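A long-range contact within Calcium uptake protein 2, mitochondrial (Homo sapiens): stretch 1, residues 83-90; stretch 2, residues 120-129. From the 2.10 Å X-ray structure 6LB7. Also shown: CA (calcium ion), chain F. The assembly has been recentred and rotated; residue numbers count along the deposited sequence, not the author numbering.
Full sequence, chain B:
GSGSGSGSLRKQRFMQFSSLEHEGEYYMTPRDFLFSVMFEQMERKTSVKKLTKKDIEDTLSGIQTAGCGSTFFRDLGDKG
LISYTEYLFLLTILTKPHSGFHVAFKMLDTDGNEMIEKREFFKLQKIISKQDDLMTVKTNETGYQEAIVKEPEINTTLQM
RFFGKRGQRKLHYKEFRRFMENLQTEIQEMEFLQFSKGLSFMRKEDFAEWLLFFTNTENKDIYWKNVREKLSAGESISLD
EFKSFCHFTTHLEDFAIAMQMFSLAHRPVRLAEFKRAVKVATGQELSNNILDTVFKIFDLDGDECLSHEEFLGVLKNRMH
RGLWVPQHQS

Stretch 1 (83-90) SYTEYLFL
Stretch 2 120-129: EFFKLQKIIS

Two helices of the chain, residues 84-90 and 120-129, cross at 107° between their N-to-C directions, with an axial closest approach of 9.4 Å. The first continues beyond Leu-90 and the second begins before Glu-120. Phi and psi lie near -63° and -40° in most of both helices, with psi -31° at Phe-121 and -17° at Phe-122; Ser-83, just before the first helix, has -84°/168°. The second helix is kinked: Lys-123 N and Leu-124 N bond to Glu-120 O (3.2 Å) and Phe-121 O (3.1 Å), three residues back, before the i-to-i+4 pattern resumes with Lys-126 N to Phe-122 O at 3.1 Å. Register is set by Thr-85 and Gln-125, whose CA atoms lie 5.6 Å apart.

The contact buries 417 Å² and is mainly apolar. Thr-85 (chi1 m) points toward the second helix and contributes the largest covered area; its CG2 lies 3.5 Å from Leu-124 CB, and its OG1 3.2 Å from Ile-128 CG1. Ile-128 (m, m) also points across, placing CD1 3.7 Å from Leu-88 CD1 (Leu-88 m, t) and CG2 4.0 Å from Tyr-84 CD2, at the edge of the tyrosine ring (chi1 t, chi2 60°). Leu-124 (m, t) brings CD1 to 3.8 Å from Phe-89 CD2.

Phe-89 (chi1 t, chi2 -109°) and Phe-121 (chi1 t, chi2 68°) form an edge-to-face pair. The edge of Phe-121 meets the face of Phe-89, with ring centroids 5.7 Å apart, planes at 89°, and Phe-89 CE1 to Phe-121 CE1 at 4.1 Å. This arrangement directs the electropositive ring edge at the pi face. Phe-121 also has Glu-86 OE2 at its edge, 4.0 Å from CE2.

No clear direct hydrogen bond joins the helices; water links them instead. Gln-125 (t, p, chi3 76°) accepts through OE1 from water 1 at 3.0 Å and from water 2 at 3.1 Å. Water 1 also hydrogen-bonds Ser-83 OG at 2.7 Å, while water 2 accepts from Thr-85 N at 3.0 Å, using an amide in the first helical turn. Within the second helix, Gln-125 NE2 donates to Ser-129 OG (3.2 Å; Ser-129 chi1 m).

Ser-83 (chi1 p) caps the first helix reciprocally: Glu-86 N donates to Ser-83 OG at 3.3 Å, and Ser-83 N to Glu-86 OE1 at 3.1 Å, with Glu-86 at m, t, -24°. Away from the interface, Glu-120 (m, t, -43°) chelates calcium through OE1 and OE2, each 2.4 Å from the ion.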

# COMPACT_ATOMS: atom_id res chain seq x y z
N SER B 83 16.98 21.69 -7.31
CA SER B 83 17.96 21.04 -6.45
C SER B 83 17.73 19.54 -6.43
O SER B 83 16.70 19.04 -6.88
CB SER B 83 17.87 21.59 -5.02
OG SER B 83 16.67 21.13 -4.41
N TYR B 84 18.71 18.81 -5.87
CA TYR B 84 18.59 17.36 -5.76
C TYR B 84 17.35 16.96 -4.97
O TYR B 84 16.62 16.04 -5.35
CB TYR B 84 19.85 16.77 -5.10
CG TYR B 84 19.76 15.28 -4.92
CD1 TYR B 84 19.61 14.45 -6.02
CD2 TYR B 84 19.81 14.69 -3.66
CE1 TYR B 84 19.52 13.08 -5.89
CE2 TYR B 84 19.72 13.30 -3.51
CZ TYR B 84 19.57 12.51 -4.64
OH TYR B 84 19.47 11.13 -4.55
N THR B 85 17.11 17.64 -3.85
CA THR B 85 15.90 17.43 -3.05
C THR B 85 14.64 17.58 -3.89
O THR B 85 13.73 16.74 -3.85
CB THR B 85 15.87 18.46 -1.90
OG1 THR B 85 16.95 18.19 -0.98
CG2 THR B 85 14.55 18.42 -1.17
N GLU B 86 14.58 18.65 -4.67
CA GLU B 86 13.40 18.93 -5.47
C GLU B 86 13.25 17.93 -6.61
O GLU B 86 12.13 17.52 -6.94
CB GLU B 86 13.48 20.37 -5.98
CG GLU B 86 13.52 21.37 -4.83
CD GLU B 86 13.75 22.79 -5.30
OE1 GLU B 86 14.32 22.98 -6.40
OE2 GLU B 86 13.36 23.73 -4.56
N TYR B 87 14.36 17.50 -7.21
CA TYR B 87 14.35 16.43 -8.22
C TYR B 87 13.70 15.15 -7.67
O TYR B 87 12.80 14.58 -8.31
CB TYR B 87 15.79 16.20 -8.70
CG TYR B 87 16.08 14.90 -9.42
CD1 TYR B 87 16.77 13.87 -8.79
CD2 TYR B 87 15.67 14.70 -10.74
CE1 TYR B 87 17.05 12.66 -9.47
CE2 TYR B 87 15.93 13.50 -11.42
CZ TYR B 87 16.61 12.50 -10.78
OH TYR B 87 16.88 11.33 -11.44
N LEU B 88 14.10 14.71 -6.48
CA LEU B 88 13.48 13.52 -5.89
C LEU B 88 12.00 13.73 -5.61
O LEU B 88 11.19 12.82 -5.80
CB LEU B 88 14.20 13.13 -4.60
CG LEU B 88 15.68 12.74 -4.66
CD1 LEU B 88 16.09 12.22 -3.28
CD2 LEU B 88 15.91 11.69 -5.75
N PHE B 89 11.62 14.92 -5.14
CA PHE B 89 10.22 15.21 -4.89
C PHE B 89 9.39 15.12 -6.16
O PHE B 89 8.32 14.50 -6.19
CB PHE B 89 10.08 16.59 -4.24
CG PHE B 89 8.66 17.00 -4.05
CD1 PHE B 89 8.11 18.00 -4.82
CD2 PHE B 89 7.86 16.35 -3.12
CE1 PHE B 89 6.78 18.37 -4.64
CE2 PHE B 89 6.55 16.70 -2.95
CZ PHE B 89 6.01 17.71 -3.71
N LEU B 90 9.87 15.75 -7.24
CA LEU B 90 9.16 15.70 -8.52
C LEU B 90 9.07 14.28 -9.05
O LEU B 90 8.05 13.88 -9.60
CB LEU B 90 9.87 16.61 -9.53
CG LEU B 90 9.89 18.10 -9.21
CD1 LEU B 90 10.90 18.81 -10.08
CD2 LEU B 90 8.49 18.75 -9.39
N GLU B 120 7.88 24.57 5.80
CA GLU B 120 7.46 23.17 5.73
C GLU B 120 8.06 22.46 4.52
O GLU B 120 8.41 21.28 4.60
CB GLU B 120 5.94 23.10 5.69
CG GLU B 120 5.31 23.55 7.02
CD GLU B 120 3.80 23.65 6.91
OE1 GLU B 120 3.32 24.18 5.88
OE2 GLU B 120 3.11 23.22 7.85
N PHE B 121 8.16 23.15 3.38
CA PHE B 121 8.78 22.54 2.21
C PHE B 121 10.25 22.27 2.47
O PHE B 121 10.81 21.30 1.96
CB PHE B 121 8.61 23.46 1.00
CG PHE B 121 8.88 22.81 -0.32
CD1 PHE B 121 8.03 21.83 -0.81
CD2 PHE B 121 9.97 23.20 -1.09
CE1 PHE B 121 8.26 21.24 -2.05
CE2 PHE B 121 10.22 22.61 -2.33
CZ PHE B 121 9.36 21.63 -2.81
N PHE B 122 10.88 23.10 3.30
CA PHE B 122 12.29 22.96 3.62
C PHE B 122 12.58 21.68 4.38
O PHE B 122 13.74 21.25 4.45
CB PHE B 122 12.77 24.19 4.41
CG PHE B 122 14.25 24.24 4.60
CD1 PHE B 122 15.08 24.61 3.55
CD2 PHE B 122 14.82 23.91 5.81
CE1 PHE B 122 16.45 24.66 3.70
CE2 PHE B 122 16.20 23.96 5.98
CZ PHE B 122 17.02 24.33 4.92
N LYS B 123 11.57 21.05 4.96
CA LYS B 123 11.77 19.77 5.63
C LYS B 123 12.35 18.72 4.68
O LYS B 123 13.14 17.87 5.11
CB LYS B 123 10.45 19.28 6.21
CG LYS B 123 10.56 17.97 7.00
CD LYS B 123 9.19 17.47 7.44
CE LYS B 123 8.35 17.00 6.24
NZ LYS B 123 6.87 16.95 6.53
N LEU B 124 11.98 18.76 3.39
CA LEU B 124 12.53 17.78 2.45
C LEU B 124 14.05 17.93 2.35
O LEU B 124 14.78 16.93 2.36
CB LEU B 124 11.88 17.94 1.07
CG LEU B 124 10.34 17.82 1.04
CD1 LEU B 124 9.77 18.04 -0.35
CD2 LEU B 124 9.86 16.48 1.61
N GLN B 125 14.54 19.17 2.27
CA GLN B 125 15.98 19.42 2.22
C GLN B 125 16.66 18.94 3.50
O GLN B 125 17.73 18.33 3.45
CB GLN B 125 16.24 20.91 1.98
CG GLN B 125 17.72 21.31 2.01
CD GLN B 125 18.52 20.72 0.86
OE1 GLN B 125 18.44 21.19 -0.27
NE2 GLN B 125 19.33 19.69 1.16
N LYS B 126 16.03 19.19 4.65
CA LYS B 126 16.61 18.72 5.91
C LYS B 126 16.66 17.20 5.96
O LYS B 126 17.64 16.63 6.46
CB LYS B 126 15.82 19.29 7.09
CG LYS B 126 15.99 20.77 7.27
CD LYS B 126 15.03 21.37 8.29
CE LYS B 126 15.22 22.81 8.48
NZ LYS B 126 15.08 23.24 9.87
N ILE B 127 15.67 16.50 5.40
CA ILE B 127 15.78 15.05 5.30
C ILE B 127 17.01 14.66 4.48
O ILE B 127 17.79 13.79 4.87
CB ILE B 127 14.48 14.46 4.70
CG1 ILE B 127 13.31 14.69 5.65
CG2 ILE B 127 14.65 12.97 4.42
CD1 ILE B 127 11.96 14.54 4.99
N ILE B 128 17.22 15.34 3.35
CA ILE B 128 18.34 15.01 2.48
C ILE B 128 19.67 15.34 3.16
O ILE B 128 20.64 14.58 3.06
CB ILE B 128 18.22 15.73 1.13
CG1 ILE B 128 16.95 15.29 0.37
CG2 ILE B 128 19.46 15.49 0.29
CD1 ILE B 128 16.98 13.87 -0.07
N SER B 129 19.73 16.48 3.86
CA SER B 129 20.98 16.87 4.52
C SER B 129 21.35 15.90 5.63
O SER B 129 22.52 15.53 5.77
CB SER B 129 20.86 18.29 5.05
OG SER B 129 20.84 19.22 3.98
CA CA F . 1.26 24.49 6.99
O HOH W 1 16.54 22.62 -2.14
O HOH W 2 19.29 19.20 -2.43
O HOH W 3 2.30 26.73 7.84